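Local coordinates for type IV pilus biogenesis protein PilB (Streptococcus sanguinis, PDB 7B7P) that is a bimodular minor pilin of type IV pili that carries a von Willebrand factor A-like module and has a direct role in adhesion, at residues G47-E51 with W52-G56; V68-K71 with Q72-D75; Y225-Q228 with N229-L233; T408-D411 with I412-I416; Q418-W421 with F422-P426. All blocks are in the same frame, centred on the assembly; numbering follows the deposited sequence.

How the contacts relate
Contact 1 touches both contact 2 and contact 5, at the sheet that holds strand 53-57, probably the pilin module; contacts 2 and 5 stay about 11 Å apart at their nearest atoms. Contacts 1 and 2 join through S53 OG and W69 N, 3.2 Å apart. Contact 5 reaches contact 1 where W52 NE1 lies 3.2 Å from S424 O in a probable hydrogen bond. Contacts 4 and 5 follow one another on helix 402-424, centres about 15 Å apart. Contact 3, in the von Willebrand factor A-like module, lies about 20 Å from contact 4, centre to centre. D284, a magnesium ligand in a structure of this protein, has its side chain about 12 Å from that of F409 of contact 4.

Contact 1. Residues G47-E51 with W52-G56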
# COMPACT_ATOMS: atom_id res chain seq x y z
N GLY A 47 26.96 5.90 5.00
CA GLY A 47 25.52 5.95 5.08
C GLY A 47 24.91 5.69 3.72
O GLY A 47 23.75 5.28 3.61
N LEU A 48 25.71 5.91 2.68
CA LEU A 48 25.22 5.75 1.32
C LEU A 48 24.75 4.32 1.09
O LEU A 48 25.49 3.36 1.34
CB LEU A 48 26.30 6.14 0.31
CG LEU A 48 26.32 7.58 -0.23
CD1 LEU A 48 26.04 8.59 0.88
CD2 LEU A 48 27.64 7.90 -0.93
N THR A 49 23.50 4.19 0.66
CA THR A 49 22.91 2.91 0.32
C THR A 49 23.42 2.46 -1.04
O THR A 49 23.45 3.26 -1.99
CB THR A 49 21.39 3.03 0.31
OG1 THR A 49 20.96 3.66 1.52
CG2 THR A 49 20.74 1.67 0.19
N ARG A 50 23.84 1.21 -1.14
CA ARG A 50 24.54 0.76 -2.34
C ARG A 50 23.60 0.72 -3.54
O ARG A 50 22.40 0.47 -3.41
CB ARG A 50 25.15 -0.63 -2.13
CG ARG A 50 25.72 -0.90 -0.74
CD ARG A 50 25.55 -2.38 -0.40
NE ARG A 50 26.12 -3.21 -1.46
CZ ARG A 50 27.36 -3.67 -1.47
NH1 ARG A 50 28.18 -3.40 -0.46
NH2 ARG A 50 27.79 -4.41 -2.50
N GLU A 51 24.19 0.93 -4.73
CA GLU A 51 23.54 0.97 -6.05
C GLU A 51 22.68 2.21 -6.27
O GLU A 51 21.97 2.30 -7.28
CB GLU A 51 22.73 -0.30 -6.33
CG GLU A 51 23.46 -1.58 -5.93
CD GLU A 51 22.58 -2.82 -5.99
OE1 GLU A 51 23.12 -3.93 -5.82
OE2 GLU A 51 21.36 -2.67 -6.22
N TRP A 52 22.75 3.19 -5.37
CA TRP A 52 22.15 4.49 -5.57
C TRP A 52 23.25 5.54 -5.71
O TRP A 52 24.16 5.60 -4.88
CB TRP A 52 21.21 4.84 -4.41
CG TRP A 52 19.99 4.00 -4.44
CD1 TRP A 52 19.77 2.85 -3.74
CD2 TRP A 52 18.82 4.21 -5.25
NE1 TRP A 52 18.53 2.34 -4.05
CE2 TRP A 52 17.93 3.15 -4.98
CE3 TRP A 52 18.44 5.20 -6.16
CZ2 TRP A 52 16.68 3.06 -5.58
CZ3 TRP A 52 17.20 5.10 -6.77
CH2 TRP A 52 16.33 4.03 -6.48
N SER A 53 23.16 6.33 -6.77
CA SER A 53 24.04 7.48 -6.95
C SER A 53 23.43 8.71 -6.26
O SER A 53 22.21 8.80 -6.10
CB SER A 53 24.25 7.75 -8.44
OG SER A 53 24.32 6.52 -9.14
N TYR A 54 24.29 9.63 -5.84
CA TYR A 54 23.88 10.74 -5.00
C TYR A 54 24.44 12.06 -5.51
O TYR A 54 25.51 12.10 -6.13
CB TYR A 54 24.32 10.55 -3.54
CG TYR A 54 23.64 9.42 -2.79
CD1 TYR A 54 23.91 8.09 -3.10
CD2 TYR A 54 22.77 9.68 -1.75
CE1 TYR A 54 23.30 7.06 -2.40
CE2 TYR A 54 22.16 8.66 -1.05
CZ TYR A 54 22.43 7.35 -1.38
OH TYR A 54 21.83 6.33 -0.69
N ILE A 55 23.72 13.15 -5.24
CA ILE A 55 24.22 14.51 -5.39
C ILE A 55 23.93 15.25 -4.09
O ILE A 55 22.81 15.18 -3.56
CB ILE A 55 23.57 15.25 -6.57
CG1 ILE A 55 23.87 14.55 -7.89
CG2 ILE A 55 24.07 16.69 -6.63
CD1 ILE A 55 22.95 15.00 -9.00
N GLY A 56 24.92 15.96 -3.58
CA GLY A 56 24.72 16.72 -2.36
C GLY A 56 25.99 17.44 -2.00
O GLY A 56 27.05 17.23 -2.60
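L48 and T49 meet the phenol of Y54 in two different ways. The CG of L48 sits 3.9 Å from the centroid of the Y54 ring, 16° off the ring normal, which places it over one face as a CH-pi contact. At the far end of the same ring, T49 N donates to Y54 OH at 3.0 Å, with an N-H...O angle of 148°, and T49 CB lies 3.5 Å from that oxygen. The carbonyl O of T49 comes to the ring edge, in its plane, 3.8 Å from Y54 CE1. Face, edge and hydroxyl are therefore all engaged by two consecutive residues, and this is the tight part of the contact. Buried beside it, W52 packs with its CD1 3.6 Å from R50 O, while E51 O lies over one face of the indole; P426 also touches both W52 and Y54.

The other side is looser. A type II beta turn runs from T49 to W52, with E51 in the positive-phi position (phi 72°), but its closing bond from W52 N to T49 O is weak at 3.5 Å. R50, at the turn's outer corner, directs its CB away from strand 53-57 and is exposed. E51 starts away too, although its CB still touches W52 N, and its backbone O is hydrogen-bonded by R152. The turn thus delivers the chain into strand 53-57. Because Y54 OH accepts from T49 N, the buried phenol ties the loop's backbone to the strand by a polar bond at one end and by the L48 contact over its face.

Contact 2. Residues V68-K71 with Q72-D75; sequences VWNK and QKQD
The side-chain oxygen of N70 is approached by two nitrogens of one residue: K73 N lies 3.3 Å from N70 OD1 and K73 NZ 3.4 Å from it, both bonds weak. K73 bends at chi3 and chi4, which brings NZ back to the carboxamide; its CB, placed by the backbone, lies 3.4 Å from N70 CG. The stronger link is in the backbone, where N70 N donates to D75 O at 2.8 Å, nearly along the C=O axis (C=O...N angle 165°).

W69 covers the other flank. With CG anti to the backbone N (chi1 -176°), its indole swings over the loop: D75 N lies over one face, and W69 CE3 is 3.5 Å from D75 O. The Q74 amide stands almost perpendicular to the ring (planes 79° apart), its NE2 3.9 Å from W69 CZ2, and Q74 CG packs 3.1 Å from K71 O. Outside the loop, W69 meets W76, and D75 OD2 forms a salt bridge with K45.

These residues connect strands 64-67 and 79-80, and V68 pairs with D77 through their backbones, as expected of a hairpin end. With only weak bonds on N70 OD1, the clear hydrogen bond across the turn is that from N70 N to D75 O, backed by a weak one from Q72 N to N70 O and by the indole over D75.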
# COMPACT_ATOMS: atom_id res chain seq x y z
N VAL A 68 28.73 8.69 -7.86
CA VAL A 68 28.11 7.89 -8.92
C VAL A 68 28.38 6.41 -8.65
O VAL A 68 29.48 6.03 -8.21
CB VAL A 68 28.63 8.30 -10.31
CG1 VAL A 68 27.85 7.58 -11.40
CG2 VAL A 68 28.52 9.81 -10.48
N TRP A 69 27.39 5.57 -8.93
CA TRP A 69 27.49 4.14 -8.63
C TRP A 69 28.39 3.43 -9.63
O TRP A 69 28.20 3.55 -10.85
CB TRP A 69 26.11 3.48 -8.63
CG TRP A 69 26.18 2.03 -8.23
CD1 TRP A 69 25.79 0.94 -8.98
CD2 TRP A 69 26.70 1.50 -7.00
NE1 TRP A 69 26.02 -0.22 -8.29
CE2 TRP A 69 26.58 0.09 -7.07
CE3 TRP A 69 27.23 2.08 -5.85
CZ2 TRP A 69 26.97 -0.74 -6.03
CZ3 TRP A 69 27.63 1.25 -4.82
CH2 TRP A 69 27.50 -0.14 -4.91
N ASN A 70 29.35 2.66 -9.11
CA ASN A 70 30.36 2.01 -9.94
C ASN A 70 29.87 0.69 -10.52
O ASN A 70 29.99 0.45 -11.72
CB ASN A 70 31.63 1.77 -9.13
CG ASN A 70 32.88 1.92 -9.95
OD1 ASN A 70 33.01 1.33 -11.03
ND2 ASN A 70 33.81 2.74 -9.47
N LYS A 71 29.34 -0.18 -9.65
CA LYS A 71 28.85 -1.52 -9.98
C LYS A 71 30.01 -2.47 -10.28
O LYS A 71 30.09 -3.55 -9.68
CB LYS A 71 27.87 -1.49 -11.15
CG LYS A 71 27.02 -2.75 -11.27
CD LYS A 71 26.45 -2.92 -12.67
CE LYS A 71 27.38 -2.37 -13.74
NZ LYS A 71 26.78 -2.50 -15.09
N GLN A 72 30.90 -2.10 -11.19
CA GLN A 72 32.03 -2.97 -11.50
C GLN A 72 33.13 -2.89 -10.44
O GLN A 72 33.78 -3.90 -10.16
CB GLN A 72 32.58 -2.66 -12.89
CG GLN A 72 31.75 -3.26 -14.03
CD GLN A 72 32.28 -4.61 -14.50
OE1 GLN A 72 33.25 -4.67 -15.27
NE2 GLN A 72 31.64 -5.69 -14.07
N LYS A 73 33.34 -1.72 -9.84
CA LYS A 73 34.16 -1.62 -8.64
C LYS A 73 33.32 -1.61 -7.36
O LYS A 73 33.89 -1.67 -6.27
CB LYS A 73 35.06 -0.37 -8.69
CG LYS A 73 36.48 -0.66 -9.18
CD LYS A 73 37.44 0.54 -9.15
CE LYS A 73 36.78 1.84 -9.57
NZ LYS A 73 36.34 1.84 -10.99
N GLN A 74 32.00 -1.56 -7.50
CA GLN A 74 31.05 -1.58 -6.38
C GLN A 74 31.42 -0.53 -5.32
O GLN A 74 31.59 -0.83 -4.13
CB GLN A 74 30.95 -2.98 -5.76
CG GLN A 74 30.17 -3.98 -6.62
CD GLN A 74 28.75 -4.20 -6.14
OE1 GLN A 74 28.49 -4.21 -4.93
NE2 GLN A 74 27.82 -4.38 -7.08
N ASP A 75 31.53 0.71 -5.78
CA ASP A 75 31.82 1.85 -4.92
C ASP A 75 31.29 3.11 -5.60
O ASP A 75 30.51 3.03 -6.56
CB ASP A 75 33.33 1.92 -4.61
CG ASP A 75 33.63 2.80 -3.41
OD1 ASP A 75 33.05 2.56 -2.33
OD2 ASP A 75 34.44 3.75 -3.56

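Contact 3. Residues Y225-Q228 with N229-L233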
# COMPACT_ATOMS: atom_id res chain seq x y z
N TYR A 225 -10.67 -21.25 1.32
CA TYR A 225 -9.67 -20.94 0.32
C TYR A 225 -10.24 -21.26 -1.06
O TYR A 225 -10.58 -22.41 -1.34
CB TYR A 225 -8.39 -21.74 0.58
CG TYR A 225 -7.55 -21.23 1.73
CD1 TYR A 225 -6.91 -20.01 1.65
CD2 TYR A 225 -7.40 -21.99 2.88
CE1 TYR A 225 -6.14 -19.54 2.71
CE2 TYR A 225 -6.63 -21.54 3.94
CZ TYR A 225 -6.01 -20.32 3.85
OH TYR A 225 -5.26 -19.87 4.92
N ILE A 226 -10.41 -20.24 -1.90
CA ILE A 226 -10.77 -20.51 -3.29
C ILE A 226 -9.54 -20.94 -4.05
O ILE A 226 -9.57 -21.89 -4.84
CB ILE A 226 -11.43 -19.28 -3.94
CG1 ILE A 226 -12.35 -18.55 -2.96
CG2 ILE A 226 -12.22 -19.68 -5.18
CD1 ILE A 226 -13.58 -19.33 -2.58
N GLN A 227 -8.43 -20.26 -3.82
CA GLN A 227 -7.11 -20.73 -4.22
C GLN A 227 -6.22 -20.49 -3.02
O GLN A 227 -5.94 -19.34 -2.67
CB GLN A 227 -6.58 -19.99 -5.45
CG GLN A 227 -5.14 -20.35 -5.80
CD GLN A 227 -4.63 -19.64 -7.03
OE1 GLN A 227 -3.68 -18.87 -6.96
NE2 GLN A 227 -5.28 -19.88 -8.17
N GLN A 228 -5.79 -21.58 -2.37
CA GLN A 228 -5.04 -21.44 -1.13
C GLN A 228 -3.60 -21.02 -1.38
O GLN A 228 -3.08 -20.14 -0.68
CB GLN A 228 -5.09 -22.75 -0.34
CG GLN A 228 -4.07 -22.82 0.77
CD GLN A 228 -4.41 -23.85 1.83
OE1 GLN A 228 -5.04 -24.87 1.54
NE2 GLN A 228 -3.98 -23.59 3.06
N ASN A 229 -2.95 -21.61 -2.36
CA ASN A 229 -1.55 -21.31 -2.59
C ASN A 229 -1.42 -20.08 -3.49
O ASN A 229 -2.35 -19.71 -4.19
CB ASN A 229 -0.82 -22.51 -3.21
CG ASN A 229 -0.82 -23.72 -2.29
OD1 ASN A 229 -0.33 -23.66 -1.15
ND2 ASN A 229 -1.37 -24.83 -2.77
N PHE A 230 -0.24 -19.47 -3.45
CA PHE A 230 0.01 -18.18 -4.10
C PHE A 230 0.54 -18.39 -5.52
O PHE A 230 1.61 -18.98 -5.70
CB PHE A 230 0.99 -17.35 -3.28
CG PHE A 230 0.37 -16.72 -2.07
CD1 PHE A 230 0.00 -17.50 -0.97
CD2 PHE A 230 0.15 -15.35 -2.03
CE1 PHE A 230 -0.58 -16.91 0.15
CE2 PHE A 230 -0.44 -14.75 -0.91
CZ PHE A 230 -0.80 -15.54 0.19
N SER A 231 -0.19 -17.87 -6.52
CA SER A 231 0.29 -17.83 -7.90
C SER A 231 1.20 -16.63 -8.10
O SER A 231 0.81 -15.49 -7.83
CB SER A 231 -0.86 -17.72 -8.90
OG SER A 231 -1.95 -18.58 -8.59
N ASN A 232 2.42 -16.87 -8.60
CA ASN A 232 3.22 -15.78 -9.12
C ASN A 232 2.68 -15.38 -10.48
O ASN A 232 2.51 -16.23 -11.37
CB ASN A 232 4.69 -16.18 -9.23
CG ASN A 232 5.61 -14.98 -9.45
OD1 ASN A 232 5.18 -13.94 -9.96
ND2 ASN A 232 6.87 -15.13 -9.10
N LEU A 233 2.37 -14.09 -10.65
CA LEU A 233 1.79 -13.65 -11.91
C LEU A 233 2.81 -13.61 -13.04
O LEU A 233 2.41 -13.67 -14.21
CB LEU A 233 1.14 -12.27 -11.74
CG LEU A 233 0.18 -12.12 -10.56
CD1 LEU A 233 -0.22 -10.67 -10.41
CD2 LEU A 233 -1.04 -13.01 -10.74
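Q227 holds CG anti to its backbone nitrogen (chi1 174°) and continues fully extended (chi2 179°), which sends the side chain along the chain toward N229 and S231. The firmest evidence for this approach is aliphatic: Q227 CG lies 3.3 Å from N229 O. The carboxamide carbon follows the same line, with Q227 CD 3.6 Å from N229 O, and the amide ends beside the S231 hydroxyl; the modelled orientation of that amide is doubtful, so no bond is assigned to its individual atoms. S231 turns its OG beside its own backbone N, anti to the carbonyl carbon (chi1 -44°), which places the hydroxyl on the Q227 side; it also makes a weak hydrogen bond to T239 OG1 of helix 238-245.

Q228 is likewise extended, but on the other flank of the chain. Its CG stands 3.9 Å above the plane of the Y225 ring, over the ring centre. Its carbonyl O is 4.1 Å from F230 CD1, approaching that ring obliquely, and is hydrogen-bonded to N215 ND2. F230 itself leans on strand 212-219 and on helix 258-270, whereas Q228 and N229 are exposed.

I226 and Q227 both face L216, a classic beta bulge; the chain then turns a corner at N229 before S231 resumes backbone pairing with V214. The antiparallel strand beside 212-219 in an otherwise parallel central sheet is typical of the von Willebrand factor A fold.

Contact 4. Residues T408-D411 with I412-I416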
# COMPACT_ATOMS: atom_id res chain seq x y z
N THR A 408 -10.91 2.07 -7.08
CA THR A 408 -10.31 1.62 -5.83
C THR A 408 -9.26 0.54 -6.08
O THR A 408 -8.17 0.57 -5.49
CB THR A 408 -11.39 1.09 -4.88
OG1 THR A 408 -12.35 2.12 -4.60
CG2 THR A 408 -10.76 0.62 -3.57
N PHE A 409 -9.57 -0.42 -6.96
CA PHE A 409 -8.58 -1.43 -7.30
C PHE A 409 -7.32 -0.79 -7.91
O PHE A 409 -6.20 -1.08 -7.48
CB PHE A 409 -9.20 -2.47 -8.24
CG PHE A 409 -9.94 -3.56 -7.51
CD1 PHE A 409 -9.57 -3.94 -6.22
CD2 PHE A 409 -11.00 -4.23 -8.11
CE1 PHE A 409 -10.24 -4.95 -5.54
CE2 PHE A 409 -11.67 -5.24 -7.45
CZ PHE A 409 -11.29 -5.60 -6.15
N SER A 410 -7.51 0.14 -8.86
CA SER A 410 -6.36 0.78 -9.50
C SER A 410 -5.52 1.55 -8.49
O SER A 410 -4.29 1.48 -8.49
CB SER A 410 -6.83 1.70 -10.62
OG SER A 410 -5.98 2.84 -10.75
N ASP A 411 -6.19 2.30 -7.61
CA ASP A 411 -5.47 3.03 -6.57
C ASP A 411 -4.68 2.08 -5.67
O ASP A 411 -3.57 2.42 -5.24
CB ASP A 411 -6.46 3.86 -5.74
CG ASP A 411 -7.06 5.03 -6.54
OD1 ASP A 411 -6.38 5.55 -7.46
OD2 ASP A 411 -8.20 5.45 -6.24
N ILE A 412 -5.22 0.90 -5.37
CA ILE A 412 -4.50 -0.03 -4.51
C ILE A 412 -3.25 -0.55 -5.22
O ILE A 412 -2.17 -0.61 -4.63
CB ILE A 412 -5.42 -1.19 -4.05
CG1 ILE A 412 -6.48 -0.67 -3.08
CG2 ILE A 412 -4.62 -2.30 -3.38
CD1 ILE A 412 -7.59 -1.65 -2.80
N LYS A 413 -3.38 -0.87 -6.51
CA LYS A 413 -2.20 -1.20 -7.32
C LYS A 413 -1.18 -0.07 -7.28
O LYS A 413 0.00 -0.30 -6.98
CB LYS A 413 -2.62 -1.49 -8.76
CG LYS A 413 -1.47 -1.87 -9.71
CD LYS A 413 -0.96 -0.68 -10.54
CE LYS A 413 0.17 -1.09 -11.47
NZ LYS A 413 1.03 0.07 -11.82
N LYS A 414 -1.61 1.16 -7.57
CA LYS A 414 -0.69 2.29 -7.56
C LYS A 414 0.04 2.41 -6.22
O LYS A 414 1.22 2.77 -6.17
CB LYS A 414 -1.44 3.59 -7.87
CG LYS A 414 -1.80 3.82 -9.35
CD LYS A 414 -2.58 5.12 -9.49
CE LYS A 414 -2.67 5.60 -10.94
NZ LYS A 414 -3.85 5.06 -11.68
N GLN A 415 -0.66 2.12 -5.12
CA GLN A 415 -0.05 2.30 -3.81
C GLN A 415 0.92 1.17 -3.47
O GLN A 415 1.89 1.39 -2.73
CB GLN A 415 -1.14 2.42 -2.75
CG GLN A 415 -0.61 2.58 -1.34
CD GLN A 415 0.10 3.90 -1.13
OE1 GLN A 415 -0.54 4.96 -1.10
NE2 GLN A 415 1.43 3.85 -0.96
N ILE A 416 0.68 -0.04 -3.97
CA ILE A 416 1.62 -1.13 -3.74
C ILE A 416 2.89 -0.88 -4.55
O ILE A 416 4.01 -0.99 -4.03
CB ILE A 416 0.99 -2.49 -4.10
CG1 ILE A 416 -0.09 -2.87 -3.09
CG2 ILE A 416 2.08 -3.58 -4.20
CD1 ILE A 416 -1.06 -3.91 -3.65
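K414 grips S410 twice. Its backbone N donates to S410 O at 2.9 Å with an N-H...O angle of 171°, and its ammonium NZ donates to S410 OG at 3.2 Å. The lysine chain runs out nearly straight and bends only at its last torsion (chi4 89°), which turns NZ back over the serine hydroxyl. A carboxylate is also near but not in contact: D411 OD1 is 4.9 Å from K414 NZ, a separation that may add a weak favourable field without forming a salt bridge.

The same four-residue spacing carries the backbone bonds on either side in sequence. K413 N reaches F409 O at 3.0 Å, equally straight, while Q415 N bonds D411 O at 2.9 Å with the donor tilted 26° from the carbonyl plane. I412 N bonds T408 O at the start of the series.

Packing takes over on the buried side. I412 lays CG1 against T408 O at 3.2 Å, and its CD1 reaches T408 CG2 at 4.0 Å, so that the isoleucine covers the carbonyl that its own N-H holds. T408 OG1 is engaged one turn earlier by A404 O. Beyond the segments, F409 and I412 both touch M202 of helix 191-209; F409 also meets V280 and I368, and I412 meets N366. The exposed K414 and Q415 contrast with these buried residues. Successive i to i+4 bonds with one apolar flank mark an amphipathic alpha-helix, here packed on the central sheet of the von Willebrand factor A-like module.

Contact 5. Residues Q418-W421 with F422-P426; sequences QDLW and FVSGP
L420 O accepts from both donors of S424, the backbone N and OG. S424 N donates at 3.1 Å to L420 O, almost straight (172°), and S424 OG donates at 2.8 Å to the same oxygen from above the carbonyl plane, 36° out of it. The hydroxyl gets there because OG turns beside its own backbone N (chi1 -39°), folding it back over the preceding turn. A third, weak approach comes from V423 N.

Behind this shell the helical ladder continues: F422 N bonds Q418 O at 2.9 Å, and V423 N bonds D419 O at 2.9 Å. Side-chain carbons lie against these carbonyls: F422 CB 3.2 Å from Q418 O and V423 CG1 3.5 Å from D419 O. This is the C-terminal end of helix 402-424, where a serine hydroxyl doubles the i to i+4 bond before G425 and P426 end the chain.

Farther out, D419 is placed by R364, through a salt bridge to OD2, and by Y278 OH, while Q415 NE2 holds OD1. L420 and V423 rest on L276 of strand 276-283. Toward the probable pilin module, the W421 ring meets F137, and the chain's last carbonyl, P426 O, receives hydrogen bonds from K40 NZ and K139 NZ.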
# COMPACT_ATOMS: atom_id res chain seq x y z
N GLN A 418 4.08 1.87 -5.21
CA GLN A 418 4.84 2.92 -4.55
C GLN A 418 5.50 2.47 -3.25
O GLN A 418 6.58 2.96 -2.91
CB GLN A 418 3.94 4.12 -4.29
CG GLN A 418 3.89 5.07 -5.48
CD GLN A 418 4.15 6.53 -5.09
OE1 GLN A 418 4.28 6.85 -3.90
NE2 GLN A 418 4.25 7.40 -6.09
N ASP A 419 4.88 1.56 -2.49
CA ASP A 419 5.60 0.91 -1.40
C ASP A 419 6.83 0.18 -1.92
O ASP A 419 7.91 0.27 -1.33
CB ASP A 419 4.70 -0.07 -0.65
CG ASP A 419 3.52 0.60 0.02
OD1 ASP A 419 3.61 1.80 0.39
OD2 ASP A 419 2.49 -0.09 0.19
N LEU A 420 6.67 -0.53 -3.04
CA LEU A 420 7.78 -1.25 -3.65
C LEU A 420 8.93 -0.31 -4.01
O LEU A 420 10.08 -0.54 -3.63
CB LEU A 420 7.28 -1.99 -4.90
CG LEU A 420 8.32 -2.91 -5.54
CD1 LEU A 420 8.73 -4.02 -4.58
CD2 LEU A 420 7.78 -3.48 -6.82
N TRP A 421 8.62 0.77 -4.74
CA TRP A 421 9.63 1.78 -5.05
C TRP A 421 10.27 2.33 -3.78
O TRP A 421 11.49 2.46 -3.70
CB TRP A 421 9.00 2.91 -5.87
CG TRP A 421 9.04 2.59 -7.31
CD1 TRP A 421 8.00 2.22 -8.12
CD2 TRP A 421 10.22 2.56 -8.12
NE1 TRP A 421 8.46 1.97 -9.40
CE2 TRP A 421 9.82 2.17 -9.42
CE3 TRP A 421 11.57 2.83 -7.88
CZ2 TRP A 421 10.73 2.05 -10.47
CZ3 TRP A 421 12.47 2.71 -8.92
CH2 TRP A 421 12.05 2.32 -10.20
N PHE A 422 9.45 2.62 -2.77
CA PHE A 422 9.96 3.30 -1.59
C PHE A 422 10.88 2.41 -0.77
O PHE A 422 11.77 2.92 -0.08
CB PHE A 422 8.79 3.76 -0.73
CG PHE A 422 8.95 5.12 -0.17
CD1 PHE A 422 9.71 5.32 0.97
CD2 PHE A 422 8.35 6.21 -0.79
CE1 PHE A 422 9.87 6.59 1.49
CE2 PHE A 422 8.50 7.49 -0.27
CZ PHE A 422 9.26 7.68 0.87
N VAL A 423 10.68 1.09 -0.82
CA VAL A 423 11.48 0.19 0.01
C VAL A 423 12.74 -0.27 -0.71
O VAL A 423 13.78 -0.49 -0.07
CB VAL A 423 10.62 -1.00 0.48
CG1 VAL A 423 10.44 -2.06 -0.64
CG2 VAL A 423 11.22 -1.62 1.75
N SER A 424 12.70 -0.38 -2.04
CA SER A 424 13.93 -0.54 -2.80
C SER A 424 14.80 0.70 -2.73
O SER A 424 16.01 0.62 -3.00
CB SER A 424 13.61 -0.89 -4.25
OG SER A 424 12.50 -1.78 -4.35
N GLY A 425 14.24 1.84 -2.33
CA GLY A 425 14.97 3.08 -2.31
C GLY A 425 16.17 3.09 -1.38
O GLY A 425 16.43 2.14 -0.64
N PRO A 426 16.92 4.19 -1.40
CA PRO A 426 18.13 4.38 -0.59
C PRO A 426 17.85 4.33 0.92
O PRO A 426 17.10 5.17 1.40
CB PRO A 426 18.62 5.77 -1.01
CG PRO A 426 17.98 6.01 -2.34
CD PRO A 426 16.66 5.34 -2.28